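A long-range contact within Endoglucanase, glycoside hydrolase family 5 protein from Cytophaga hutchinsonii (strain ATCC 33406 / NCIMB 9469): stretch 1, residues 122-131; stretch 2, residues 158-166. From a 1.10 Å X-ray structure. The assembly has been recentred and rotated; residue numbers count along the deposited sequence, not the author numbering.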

# COMPACT_ATOMS: atom_id res chain seq x y z
N ILE A 122 -3.37 -5.04 -3.50
CA ILE A 122 -2.79 -6.37 -3.66
C ILE A 122 -1.30 -6.16 -3.89
O ILE A 122 -0.89 -5.77 -4.98
N ASP A 123 -0.48 -6.39 -2.84
CA ASP A 123 0.95 -6.09 -2.84
C ASP A 123 1.78 -7.37 -3.01
O ASP A 123 1.76 -8.26 -2.15
N TYR A 124 2.51 -7.43 -4.12
CA TYR A 124 3.49 -8.48 -4.39
C TYR A 124 4.74 -8.09 -3.61
O TYR A 124 5.56 -7.28 -4.06
N HIS A 125 4.86 -8.64 -2.40
CA HIS A 125 5.77 -8.11 -1.39
C HIS A 125 7.14 -8.76 -1.56
O HIS A 125 7.57 -9.63 -0.80
N SER A 126 7.82 -8.30 -2.61
CA SER A 126 9.09 -8.84 -3.07
C SER A 126 10.16 -7.76 -3.14
O SER A 126 9.88 -6.59 -3.38
N HIS A 127 11.41 -8.22 -2.96
CA HIS A 127 12.62 -7.43 -3.19
C HIS A 127 13.36 -7.86 -4.45
O HIS A 127 14.45 -7.34 -4.72
N GLU A 128 12.82 -8.79 -5.23
CA GLU A 128 13.55 -9.33 -6.38
C GLU A 128 12.58 -9.91 -7.41
O GLU A 128 12.85 -10.94 -8.03
N ALA A 129 11.48 -9.20 -7.64
CA ALA A 129 10.41 -9.73 -8.49
C ALA A 129 10.89 -10.02 -9.91
O ALA A 129 10.41 -10.97 -10.54
N GLN A 130 11.83 -9.23 -10.42
CA GLN A 130 12.28 -9.39 -11.79
C GLN A 130 12.97 -10.73 -12.02
O GLN A 130 13.15 -11.12 -13.17
N LYS A 131 13.37 -11.43 -10.95
CA LYS A 131 14.02 -12.72 -11.10
C LYS A 131 13.05 -13.84 -11.45
O LYS A 131 13.47 -14.85 -12.01
N TYR A 158 5.47 -4.64 -7.29
CA TYR A 158 6.86 -4.88 -6.85
C TYR A 158 7.13 -3.99 -5.63
O TYR A 158 7.62 -2.87 -5.78
N ASN A 159 6.86 -4.52 -4.43
CA ASN A 159 6.99 -3.75 -3.19
C ASN A 159 8.22 -2.85 -3.14
O ASN A 159 8.08 -1.61 -3.11
N GLU A 160 9.41 -3.45 -3.08
CA GLU A 160 10.64 -2.72 -2.78
C GLU A 160 11.82 -3.29 -3.55
O GLU A 160 12.58 -4.13 -3.03
N PRO A 161 12.02 -2.84 -4.77
CA PRO A 161 13.30 -3.09 -5.43
C PRO A 161 14.45 -2.64 -4.53
O PRO A 161 14.32 -1.70 -3.74
N LEU A 162 15.58 -3.32 -4.64
CA LEU A 162 16.75 -3.03 -3.83
C LEU A 162 17.53 -1.84 -4.40
O LEU A 162 17.21 -1.30 -5.46
N GLN A 163 18.56 -1.41 -3.67
CA GLN A 163 19.40 -0.33 -4.17
C GLN A 163 20.06 -0.71 -5.50
O GLN A 163 20.29 0.15 -6.35
N ALA A 164 20.39 -1.99 -5.68
CA ALA A 164 21.06 -2.44 -6.89
C ALA A 164 20.14 -2.57 -8.09
O ALA A 164 20.63 -2.79 -9.21
N THR A 165 18.82 -2.50 -7.90
CA THR A 165 17.85 -2.89 -8.92
C THR A 165 17.52 -1.68 -9.80
O THR A 165 16.81 -0.77 -9.38
N SER A 166 18.02 -1.69 -11.04
CA SER A 166 17.90 -0.53 -11.92
C SER A 166 16.46 -0.32 -12.39
O SER A 166 15.78 -1.27 -12.79

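Two backbone hydrogen bonds set the register on which the side chains build: Asn 159 N donates to Tyr 124 O at 3.1 Å, and Glu 160 N to Ser 126 O at 3.2 Å, both nearly straight.

The apolar packing centres on Tyr 158. Its CA-to-CB bond points away from stretch 1, yet the t rotamer (chi1 -169°, chi2 -16°) brings the ring back along the loop. Ala 129, whose CB points toward stretch 2, sits over one face: its CB lies 3.7 Å from the centroid of the Tyr 158 ring and 8° off the normal, a CH-pi contact. Farther along, the m rotamer of Leu 162 places its CD2 3.8 Å from His 127 CB.

Direct polar contacts fix the ring positions. Tyr 158 OH donates to Gln 130 OE1 at 2.6 Å; Gln 130 starts sideways, and its p, m bend carries the amide to the hydroxyl. His 127, in m, donates from ND1 to Glu 160 O at 2.8 Å, with the carbonyl at the ring edge, where the N-H points in the ring plane. The same carbonyl oxygen receives a CA-H contact from His 127 CA at 3.3 Å.

Asn 159, in t and pointing toward stretch 1, lays its amide over one face of the His 125 ring, with ND2 3.2 Å from His 125 CE1; this is packing, not hydrogen bonding. The ring is held from its own strand, where His 125 ND1 donates to Asp 123 OD2 at 2.6 Å. Asp 123 OD1 also meets Asn 159 CB at 3.4 Å.

Water 1 joins the stretches at the other end. It donates to His 127 O (2.8 Å from its oxygen), accepts from Gln 130 NE2 (3.0 Å), and hydrogen-bonds Thr 165 OG1 (2.8 Å). Gln 130 thus spends both ends of its amide on the contact.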

# COMPACT_ATOMS: atom_id res chain seq x y z
CB ILE A 122 -3.43 -7.12 -4.83
CG1 ILE A 122 -4.93 -7.33 -4.60
CG2 ILE A 122 -2.73 -8.46 -5.06
CD1 ILE A 122 -5.66 -7.89 -5.79
CB ASP A 123 1.30 -5.36 -1.55
CG ASP A 123 2.77 -5.39 -1.16
OD1 ASP A 123 3.66 -5.38 -2.04
OD2 ASP A 123 3.01 -5.40 0.10
CB TYR A 124 3.74 -8.55 -5.89
CG TYR A 124 4.34 -9.84 -6.40
CD1 TYR A 124 3.59 -11.01 -6.44
CD2 TYR A 124 5.65 -9.90 -6.85
CE1 TYR A 124 4.12 -12.19 -6.91
CE2 TYR A 124 6.19 -11.08 -7.33
CZ TYR A 124 5.42 -12.23 -7.35
OH TYR A 124 5.91 -13.43 -7.82
CB HIS A 125 5.19 -8.29 0.00
CG HIS A 125 5.77 -7.35 1.01
ND1 HIS A 125 5.35 -6.05 1.13
CD2 HIS A 125 6.75 -7.53 1.92
CE1 HIS A 125 6.03 -5.47 2.10
NE2 HIS A 125 6.90 -6.35 2.59
CB SER A 126 8.92 -9.43 -4.48
OG SER A 126 10.13 -9.94 -5.00
CB HIS A 127 13.59 -7.56 -2.00
CG HIS A 127 13.09 -6.95 -0.72
ND1 HIS A 127 12.70 -5.63 -0.63
CD2 HIS A 127 12.92 -7.48 0.51
CE1 HIS A 127 12.32 -5.38 0.61
NE2 HIS A 127 12.46 -6.49 1.33
CB GLU A 128 14.60 -10.34 -5.93
CG GLU A 128 14.05 -11.54 -5.21
CD GLU A 128 15.14 -12.55 -4.89
OE1 GLU A 128 16.22 -12.13 -4.43
OE2 GLU A 128 14.92 -13.76 -5.11
CB ALA A 129 9.23 -8.75 -8.51
CB GLN A 130 13.23 -8.25 -12.20
CG GLN A 130 14.66 -8.32 -11.64
CD GLN A 130 14.76 -7.91 -10.19
OE1 GLN A 130 13.82 -7.39 -9.61
NE2 GLN A 130 15.93 -8.10 -9.61
CB LYS A 131 14.77 -13.09 -9.83
CG LYS A 131 15.92 -12.15 -9.51
CD LYS A 131 16.76 -12.68 -8.37
CE LYS A 131 17.79 -11.65 -7.93
NZ LYS A 131 18.56 -11.07 -9.07
CB TYR A 158 7.82 -4.57 -7.99
CG TYR A 158 9.27 -5.00 -7.81
CD1 TYR A 158 9.78 -5.35 -6.57
CD2 TYR A 158 10.12 -5.05 -8.91
CE1 TYR A 158 11.11 -5.73 -6.43
CE2 TYR A 158 11.44 -5.43 -8.78
CZ TYR A 158 11.93 -5.77 -7.54
OH TYR A 158 13.24 -6.14 -7.35
CB ASN A 159 7.02 -4.74 -2.03
CG ASN A 159 7.36 -4.08 -0.70
OD1 ASN A 159 6.80 -3.05 -0.37
ND2 ASN A 159 8.29 -4.67 0.05
CB GLU A 160 10.95 -2.71 -1.28
CG GLU A 160 10.19 -1.65 -0.53
CD GLU A 160 10.58 -1.55 0.93
OE1 GLU A 160 11.51 -2.27 1.36
OE2 GLU A 160 9.98 -0.72 1.65
CB PRO A 161 13.21 -2.24 -6.71
CG PRO A 161 11.73 -2.05 -6.95
CD PRO A 161 11.14 -1.96 -5.57
CB LEU A 162 17.63 -4.27 -3.73
CG LEU A 162 16.92 -5.47 -3.09
CD1 LEU A 162 17.84 -6.68 -3.08
CD2 LEU A 162 16.46 -5.15 -1.67
CB GLN A 163 20.44 0.04 -3.12
CG GLN A 163 21.17 1.32 -3.43
CD GLN A 163 22.30 1.57 -2.46
OE1 GLN A 163 22.42 0.91 -1.42
NE2 GLN A 163 23.14 2.54 -2.78
CB ALA A 164 21.72 -3.80 -6.65
CB THR A 165 16.59 -3.45 -8.25
OG1 THR A 165 16.94 -4.35 -7.19
CG2 THR A 165 15.72 -4.16 -9.26
CB SER A 166 18.79 -0.75 -13.15
OG SER A 166 18.43 0.06 -14.25
O HOH W 1 16.21 -7.05 -6.84